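Long-range contact in uncharacterized protein (Borrelia turicatae, PDB 5VJ4), which is of unknown function, but is a putative surface protein of a relapsing fever spirochete and probably a lipid-binding lipoprotein: residues I103-G115 with S133-A145. Numbering follows the deposited sequence.
Sequences IDPKLIALLDDFG and SDVIYDRLNKLGA. With SO4 (sulfate ion), chain C; SO4 (sulfate ion), chain F.
Leu110 and Tyr137 both carry CG anti to the backbone N (chi1 174° in Leu110), which sends the leucine branch and the phenol ring toward each other. They meet between two short helices, 105-114 and 133-141, that pack roughly parallel at the N-terminal end of an all-helical fold. The axes come within 9.9 Å and make an angle of 25°. Leu110 CD2 lies 3.6 Å from Tyr137 CE1. The edge of the same ring meets the backbone of the first helix at Leu107 CA. Deeper in, Leu111 CD2 reaches Leu140 CD1 at 3.9 Å. Helix 118-128, which links the two, covers this side: Ile124 touches both Ile136 and Leu140.

A sulfate, probably from the crystallisation liquor, sits where both helices begin. Asp104, the N-cap of helix 105-114, gives its backbone N-H to sulfate O2 in a nearly straight bond (N to O2 3.1 Å, 170°). Ile103 N binds the same oxygen. Ser133 OG comes within 3.0 Å of sulfate O4, and Gln128 adds a further hydrogen bond.

At the other end, Phe114 lies between its own helix and the start of helix 145-171. Leu110 CG stands over one ring face. Ala145 N sits over the centre of the opposite face, and Leu140 O approaches the ring edge in plane, 3.7 Å from Phe114 CE2.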
ATOM      1  N   ILE A 103      21.733  -9.749  22.080  1.00 73.97           N
ATOM      2  CA  ILE A 103      23.086  -9.468  22.538  1.00 58.07           C
ATOM      3  C   ILE A 103      23.081  -8.770  23.871  1.00 59.02           C
ATOM      4  O   ILE A 103      23.869  -9.123  24.746  1.00 62.74           O
ATOM      5  CB  ILE A 103      23.901  -8.617  21.557  1.00 54.61           C
ATOM      6  CG1 ILE A 103      24.219  -9.403  20.273  1.00 42.31           C
ATOM      7  CG2 ILE A 103      25.201  -8.148  22.189  1.00 61.89           C
ATOM      8  CD1 ILE A 103      24.656 -10.819  20.507  1.00 57.59           C
ATOM      9  N   ASP A 104      22.224  -7.770  24.007  1.00 54.04           N
ATOM     10  CA  ASP A 104      22.142  -6.978  25.235  1.00 65.31           C
ATOM     11  C   ASP A 104      22.035  -7.824  26.484  1.00 67.85           C
ATOM     12  O   ASP A 104      21.058  -8.539  26.673  1.00 87.69           O
ATOM     13  CB  ASP A 104      20.985  -6.005  25.197  1.00 52.70           C
ATOM     14  CG  ASP A 104      20.885  -5.181  26.452  1.00 70.71           C
ATOM     15  OD1 ASP A 104      21.931  -4.888  27.070  1.00112.97           O
ATOM     16  OD2 ASP A 104      19.759  -4.820  26.842  1.00 85.86           O
ATOM     17  N   PRO A 105      23.053  -7.724  27.338  1.00 75.29           N
ATOM     18  CA  PRO A 105      23.251  -8.547  28.526  1.00 77.97           C
ATOM     19  C   PRO A 105      22.188  -8.384  29.591  1.00 60.66           C
ATOM     20  O   PRO A 105      21.816  -9.393  30.160  1.00 69.27           O
ATOM     21  CB  PRO A 105      24.623  -8.127  29.028  1.00 70.74           C
ATOM     22  CG  PRO A 105      25.293  -7.544  27.832  1.00 70.48           C
ATOM     23  CD  PRO A 105      24.202  -6.851  27.083  1.00 69.04           C
ATOM     24  N   LYS A 106      21.687  -7.181  29.864  1.00 50.55           N
ATOM     25  CA  LYS A 106      20.622  -7.094  30.884  1.00 67.25           C
ATOM     26  C   LYS A 106      19.370  -7.832  30.428  1.00 67.81           C
ATOM     27  O   LYS A 106      18.722  -8.497  31.235  1.00 66.11           O
ATOM     28  CB  LYS A 106      20.326  -5.672  31.380  1.00 48.25           C
ATOM     29  CG  LYS A 106      20.724  -4.641  30.350  1.00120.72           C
ATOM     30  CD  LYS A 106      20.813  -3.257  30.969  1.00147.62           C
ATOM     31  CE  LYS A 106      21.489  -2.275  30.011  1.00119.32           C
ATOM     32  NZ  LYS A 106      21.662  -0.952  30.679  1.00129.69           N
ATOM     33  N   LEU A 107      19.066  -7.734  29.133  1.00 78.43           N
ATOM     34  CA  LEU A 107      17.933  -8.451  28.569  1.00 76.89           C
ATOM     35  C   LEU A 107      18.129  -9.947  28.658  1.00 73.43           C
ATOM     36  O   LEU A 107      17.204 -10.673  28.988  1.00 80.08           O
ATOM     37  CB  LEU A 107      17.695  -8.063  27.119  1.00 68.48           C
ATOM     38  CG  LEU A 107      16.497  -8.749  26.430  1.00 60.53           C
ATOM     39  CD1 LEU A 107      15.200  -8.592  27.204  1.00 38.83           C
ATOM     40  CD2 LEU A 107      16.337  -8.215  25.026  1.00 50.98           C
ATOM     41  N   ILE A 108      19.335 -10.407  28.365  1.00 49.97           N
ATOM     42  CA  ILE A 108      19.603 -11.801  28.484  1.00 43.03           C
ATOM     43  C   ILE A 108      19.401 -12.245  29.935  1.00 65.80           C
ATOM     44  O   ILE A 108      18.917 -13.335  30.198  1.00 64.44           O
ATOM     45  CB  ILE A 108      21.028 -12.109  28.104  1.00 41.27           C
ATOM     46  CG1 ILE A 108      21.247 -11.744  26.646  1.00 50.71           C
ATOM     47  CG2 ILE A 108      21.353 -13.580  28.433  1.00 44.34           C
ATOM     48  CD1 ILE A 108      22.306 -12.542  25.920  1.00 48.40           C
ATOM     49  N   ALA A 109      19.781 -11.399  30.878  1.00 58.23           N
ATOM     50  CA  ALA A 109      19.670 -11.773  32.259  1.00 51.68           C
ATOM     51  C   ALA A 109      18.212 -11.993  32.610  1.00 60.95           C
ATOM     52  O   ALA A 109      17.863 -13.022  33.202  1.00 52.96           O
ATOM     53  CB  ALA A 109      20.291 -10.731  33.143  1.00 49.58           C
ATOM     54  N   LEU A 110      17.362 -11.057  32.198  1.00 55.59           N
ATOM     55  CA  LEU A 110      15.922 -11.188  32.409  1.00 63.28           C
ATOM     56  C   LEU A 110      15.340 -12.461  31.757  1.00 68.40           C
ATOM     57  O   LEU A 110      14.567 -13.189  32.387  1.00 56.07           O
ATOM     58  CB  LEU A 110      15.205  -9.936  31.931  1.00 49.59           C
ATOM     59  CG  LEU A 110      13.688  -9.935  31.950  1.00 68.22           C
ATOM     60  CD1 LEU A 110      13.176 -10.042  33.381  1.00 62.51           C
ATOM     61  CD2 LEU A 110      13.165  -8.683  31.254  1.00 61.03           C
ATOM     62  N   LEU A 111      15.738 -12.750  30.522  1.00 53.48           N
ATOM     63  CA  LEU A 111      15.246 -13.957  29.869  1.00 57.58           C
ATOM     64  C   LEU A 111      15.671 -15.215  30.605  1.00 61.32           C
ATOM     65  O   LEU A 111      14.889 -16.162  30.688  1.00 78.68           O
ATOM     66  CB  LEU A 111      15.628 -14.025  28.385  1.00 52.51           C
ATOM     67  CG  LEU A 111      15.187 -12.892  27.430  1.00 54.34           C
ATOM     68  CD1 LEU A 111      15.836 -13.056  26.058  1.00 63.71           C
ATOM     69  CD2 LEU A 111      13.673 -12.798  27.290  1.00 50.43           C
ATOM     70  N   ASP A 112      16.888 -15.208  31.160  1.00 78.97           N
ATOM     71  CA  ASP A 112      17.401 -16.320  31.981  1.00 67.25           C
ATOM     72  C   ASP A 112      16.585 -16.457  33.261  1.00 58.17           C
ATOM     73  O   ASP A 112      16.153 -17.552  33.614  1.00 65.78           O
ATOM     74  CB  ASP A 112      18.878 -16.125  32.299  1.00 68.12           C
ATOM     75  CG  ASP A 112      19.801 -16.628  31.189  1.00 77.53           C
ATOM     76  OD1 ASP A 112      19.305 -17.161  30.172  1.00106.70           O
ATOM     77  OD2 ASP A 112      21.039 -16.495  31.350  1.00 74.15           O
ATOM     78  N   ASP A 113      16.322 -15.330  33.911  1.00 51.82           N
ATOM     79  CA  ASP A 113      15.405 -15.283  35.053  1.00 55.42           C
ATOM     80  C   ASP A 113      14.023 -15.873  34.738  1.00 66.14           C
ATOM     81  O   ASP A 113      13.319 -16.279  35.641  1.00 78.75           O
ATOM     82  CB  ASP A 113      15.248 -13.825  35.492  1.00 60.87           C
ATOM     83  CG  ASP A 113      14.643 -13.674  36.860  1.00 85.54           C
ATOM     84  OD1 ASP A 113      14.533 -14.692  37.581  1.00 95.63           O
ATOM     85  OD2 ASP A 113      14.293 -12.516  37.213  1.00101.62           O
ATOM     86  N   PHE A 114      13.644 -15.905  33.460  1.00 83.63           N
ATOM     87  CA  PHE A 114      12.314 -16.380  33.029  1.00 71.28           C
ATOM     88  C   PHE A 114      12.281 -17.836  32.570  1.00 68.52           C
ATOM     89  O   PHE A 114      11.215 -18.459  32.477  1.00 71.86           O
ATOM     90  CB  PHE A 114      11.774 -15.495  31.898  1.00 60.85           C
ATOM     91  CG  PHE A 114      11.154 -14.206  32.360  1.00 57.51           C
ATOM     92  CD1 PHE A 114      11.203 -13.799  33.699  1.00 67.59           C
ATOM     93  CD2 PHE A 114      10.551 -13.358  31.433  1.00 53.48           C
ATOM     94  CE1 PHE A 114      10.625 -12.594  34.097  1.00 66.72           C
ATOM     95  CE2 PHE A 114       9.992 -12.144  31.833  1.00 59.38           C
ATOM     96  CZ  PHE A 114      10.017 -11.770  33.166  1.00 51.99           C
ATOM     97  N   GLY A 115      13.449 -18.385  32.290  1.00 55.82           N
ATOM     98  CA  GLY A 115      13.530 -19.744  31.788  1.00 55.41           C
ATOM     99  C   GLY A 115      13.525 -19.804  30.286  1.00 60.12           C
ATOM    100  O   GLY A 115      13.293 -20.860  29.749  1.00 82.97           O
ATOM    101  N   SER A 133      16.700  -2.786  22.676  1.00 69.59           N
ATOM    102  CA  SER A 133      16.592  -3.723  23.788  1.00 50.42           C
ATOM    103  C   SER A 133      15.893  -3.104  24.966  1.00 61.88           C
ATOM    104  O   SER A 133      15.159  -3.795  25.646  1.00 66.82           O
ATOM    105  CB  SER A 133      17.952  -4.166  24.212  1.00 47.30           C
ATOM    106  OG  SER A 133      18.732  -4.486  23.073  1.00 89.14           O
ATOM    107  N   ASP A 134      16.102  -1.807  25.195  1.00 73.16           N
ATOM    108  CA  ASP A 134      15.453  -1.104  26.283  1.00 68.16           C
ATOM    109  C   ASP A 134      13.922  -1.264  26.178  1.00 83.96           C
ATOM    110  O   ASP A 134      13.234  -1.611  27.170  1.00 66.83           O
ATOM    111  CB  ASP A 134      15.895   0.369  26.328  1.00 68.98           C
ATOM    112  N   VAL A 135      13.403  -1.076  24.967  1.00 76.82           N
ATOM    113  CA  VAL A 135      11.951  -1.126  24.738  1.00 87.52           C
ATOM    114  C   VAL A 135      11.354  -2.511  25.066  1.00 91.75           C
ATOM    115  O   VAL A 135      10.359  -2.622  25.809  1.00 64.25           O
ATOM    116  CB  VAL A 135      11.596  -0.716  23.299  1.00 82.52           C
ATOM    117  CG1 VAL A 135      10.104  -0.850  23.066  1.00 90.18           C
ATOM    118  CG2 VAL A 135      12.043   0.711  23.023  1.00 90.26           C
ATOM    119  N   ILE A 136      11.973  -3.563  24.534  1.00 69.36           N
ATOM    120  CA  ILE A 136      11.421  -4.895  24.745  1.00 67.88           C
ATOM    121  C   ILE A 136      11.673  -5.396  26.165  1.00 66.55           C
ATOM    122  O   ILE A 136      10.878  -6.168  26.714  1.00 73.22           O
ATOM    123  CB  ILE A 136      11.818  -5.897  23.648  1.00 70.72           C
ATOM    124  CG1 ILE A 136      13.257  -6.211  23.733  1.00 67.19           C
ATOM    125  CG2 ILE A 136      11.446  -5.433  22.228  1.00 79.08           C
ATOM    126  CD1 ILE A 136      13.314  -7.561  24.361  1.00 78.85           C
ATOM    127  N   TYR A 137      12.761  -4.921  26.775  1.00 83.41           N
ATOM    128  CA  TYR A 137      13.010  -5.150  28.214  1.00 65.05           C
ATOM    129  C   TYR A 137      11.886  -4.531  29.045  1.00 83.95           C
ATOM    130  O   TYR A 137      11.292  -5.213  29.896  1.00 55.04           O
ATOM    131  CB  TYR A 137      14.385  -4.606  28.669  1.00 71.32           C
ATOM    132  CG  TYR A 137      14.721  -4.884  30.140  1.00 57.99           C
ATOM    133  CD1 TYR A 137      15.479  -5.996  30.518  1.00 62.85           C
ATOM    134  CD2 TYR A 137      14.260  -4.044  31.146  1.00 69.23           C
ATOM    135  CE1 TYR A 137      15.737  -6.271  31.854  1.00 68.40           C
ATOM    136  CE2 TYR A 137      14.528  -4.305  32.484  1.00 83.87           C
ATOM    137  CZ  TYR A 137      15.257  -5.416  32.829  1.00 65.31           C
ATOM    138  OH  TYR A 137      15.523  -5.657  34.151  1.00 96.95           O
ATOM    139  N   ASP A 138      11.609  -3.243  28.791  1.00 63.68           N
ATOM    140  CA  ASP A 138      10.552  -2.546  29.518  1.00 71.41           C
ATOM    141  C   ASP A 138       9.240  -3.297  29.433  1.00 75.82           C
ATOM    142  O   ASP A 138       8.556  -3.436  30.449  1.00 85.93           O
ATOM    143  CB  ASP A 138      10.381  -1.105  29.024  1.00105.59           C
ATOM    144  CG  ASP A 138      11.563  -0.215  29.385  1.00115.37           C
ATOM    145  OD1 ASP A 138      11.965  -0.216  30.565  1.00103.48           O
ATOM    146  OD2 ASP A 138      12.082   0.498  28.496  1.00124.80           O
ATOM    147  N   ARG A 139       8.915  -3.812  28.240  1.00 75.41           N
ATOM    148  CA  ARG A 139       7.655  -4.511  28.058  1.00 59.01           C
ATOM    149  C   ARG A 139       7.680  -5.815  28.809  1.00 69.09           C
ATOM    150  O   ARG A 139       6.821  -6.032  29.671  1.00 62.54           O
ATOM    151  CB  ARG A 139       7.324  -4.735  26.585  1.00 76.00           C
ATOM    152  CG  ARG A 139       5.889  -5.160  26.325  1.00 46.20           C
ATOM    153  CD  ARG A 139       4.909  -3.984  26.398  1.00 48.07           C
ATOM    154  NE  ARG A 139       3.608  -4.340  25.810  1.00 94.47           N
ATOM    155  CZ  ARG A 139       2.598  -4.989  26.420  1.00 76.26           C
ATOM    156  NH1 ARG A 139       2.678  -5.393  27.674  1.00 79.16           N
ATOM    157  NH2 ARG A 139       1.480  -5.234  25.765  1.00 73.94           N
ATOM    158  N   LEU A 140       8.676  -6.660  28.516  1.00 60.96           N
ATOM    159  CA  LEU A 140       8.679  -8.032  29.057  1.00 57.28           C
ATOM    160  C   LEU A 140       8.734  -8.085  30.585  1.00 67.72           C
ATOM    161  O   LEU A 140       8.222  -9.008  31.221  1.00 77.28           O
ATOM    162  CB  LEU A 140       9.816  -8.844  28.462  1.00 48.16           C
ATOM    163  CG  LEU A 140       9.741  -9.179  26.977  1.00 46.24           C
ATOM    164  CD1 LEU A 140      10.874 -10.112  26.566  1.00 41.07           C
ATOM    165  CD2 LEU A 140       8.410  -9.827  26.678  1.00 53.40           C
ATOM    166  N   ASN A 141       9.335  -7.064  31.167  1.00 67.90           N
ATOM    167  CA  ASN A 141       9.583  -7.034  32.577  1.00 68.20           C
ATOM    168  C   ASN A 141       8.283  -7.000  33.364  1.00 69.46           C
ATOM    169  O   ASN A 141       8.074  -7.832  34.249  1.00 81.84           O
ATOM    170  CB  ASN A 141      10.450  -5.820  32.876  1.00 99.10           C
ATOM    171  CG  ASN A 141      11.044  -5.844  34.248  1.00 81.30           C
ATOM    172  OD1 ASN A 141      11.314  -6.913  34.826  1.00 83.51           O
ATOM    173  ND2 ASN A 141      11.256  -4.653  34.782  1.00 86.64           N
ATOM    174  N   LYS A 142       7.409  -6.070  32.990  1.00 62.26           N
ATOM    175  CA  LYS A 142       6.136  -5.866  33.659  1.00 65.53           C
ATOM    176  C   LYS A 142       5.120  -7.015  33.514  1.00 63.32           C
ATOM    177  O   LYS A 142       4.016  -6.888  34.034  1.00 72.57           O
ATOM    178  CB  LYS A 142       5.519  -4.544  33.177  1.00 85.50           C
ATOM    179  CG  LYS A 142       6.069  -3.310  33.885  1.00120.11           C
ATOM    180  CD  LYS A 142       5.143  -2.105  33.760  1.00137.76           C
ATOM    181  CE  LYS A 142       5.167  -1.237  35.019  1.00119.01           C
ATOM    182  NZ  LYS A 142       4.165  -0.132  34.963  1.00 86.61           N
ATOM    183  N   LEU A 143       5.495  -8.123  32.855  1.00 57.63           N
ATOM    184  CA  LEU A 143       4.558  -9.180  32.482  1.00 64.84           C
ATOM    185  C   LEU A 143       4.702 -10.551  33.145  1.00 77.77           C
ATOM    186  O   LEU A 143       3.703 -11.283  33.326  1.00 94.53           O
ATOM    187  CB  LEU A 143       4.571  -9.374  30.963  1.00 76.96           C
ATOM    188  CG  LEU A 143       3.627  -8.548  30.086  1.00 69.64           C
ATOM    189  CD1 LEU A 143       3.940  -8.901  28.640  1.00 54.44           C
ATOM    190  CD2 LEU A 143       2.135  -8.740  30.389  1.00 44.23           C
ATOM    191  N   GLY A 144       5.926 -10.951  33.440  1.00 54.92           N
ATOM    192  CA  GLY A 144       6.083 -12.210  34.134  1.00 68.50           C
ATOM    193  C   GLY A 144       6.224 -13.409  33.240  1.00 73.44           C
ATOM    194  O   GLY A 144       5.522 -13.538  32.244  1.00 98.14           O
ATOM    195  N   ALA A 145       7.133 -14.296  33.644  1.00 60.93           N
ATOM    196  CA  ALA A 145       7.577 -15.436  32.858  1.00 69.67           C
ATOM    197  C   ALA A 145       6.469 -16.339  32.323  1.00 79.12           C
ATOM    198  O   ALA A 145       6.573 -16.820  31.187  1.00 72.64           O
ATOM    199  CB  ALA A 145       8.600 -16.259  33.632  1.00 58.94           C
TER
HETATM  200  S   SO4 C 501      20.570  -6.304  20.820  1.00 67.78           S
HETATM  201  O1  SO4 C 501      19.445  -5.813  20.000  1.00106.36           O
HETATM  202  O2  SO4 C 501      20.068  -7.296  21.794  1.00 81.36           O
HETATM  203  O3  SO4 C 501      21.495  -7.017  19.942  1.00 56.14           O
HETATM  204  O4  SO4 C 501      21.229  -5.157  21.513  1.00 80.47           O
HETATM  205  S   SO4 F 504      -1.661  -7.849  28.346  0.95108.06           S
HETATM  206  O1  SO4 F 504      -2.683  -7.311  29.266  0.95 87.88           O
HETATM  207  O2  SO4 F 504      -2.315  -8.670  27.302  0.95126.81           O
HETATM  208  O3  SO4 F 504      -0.736  -8.792  29.017  0.95 79.21           O
HETATM  209  O4  SO4 F 504      -0.967  -6.646  27.811  0.95 72.69           O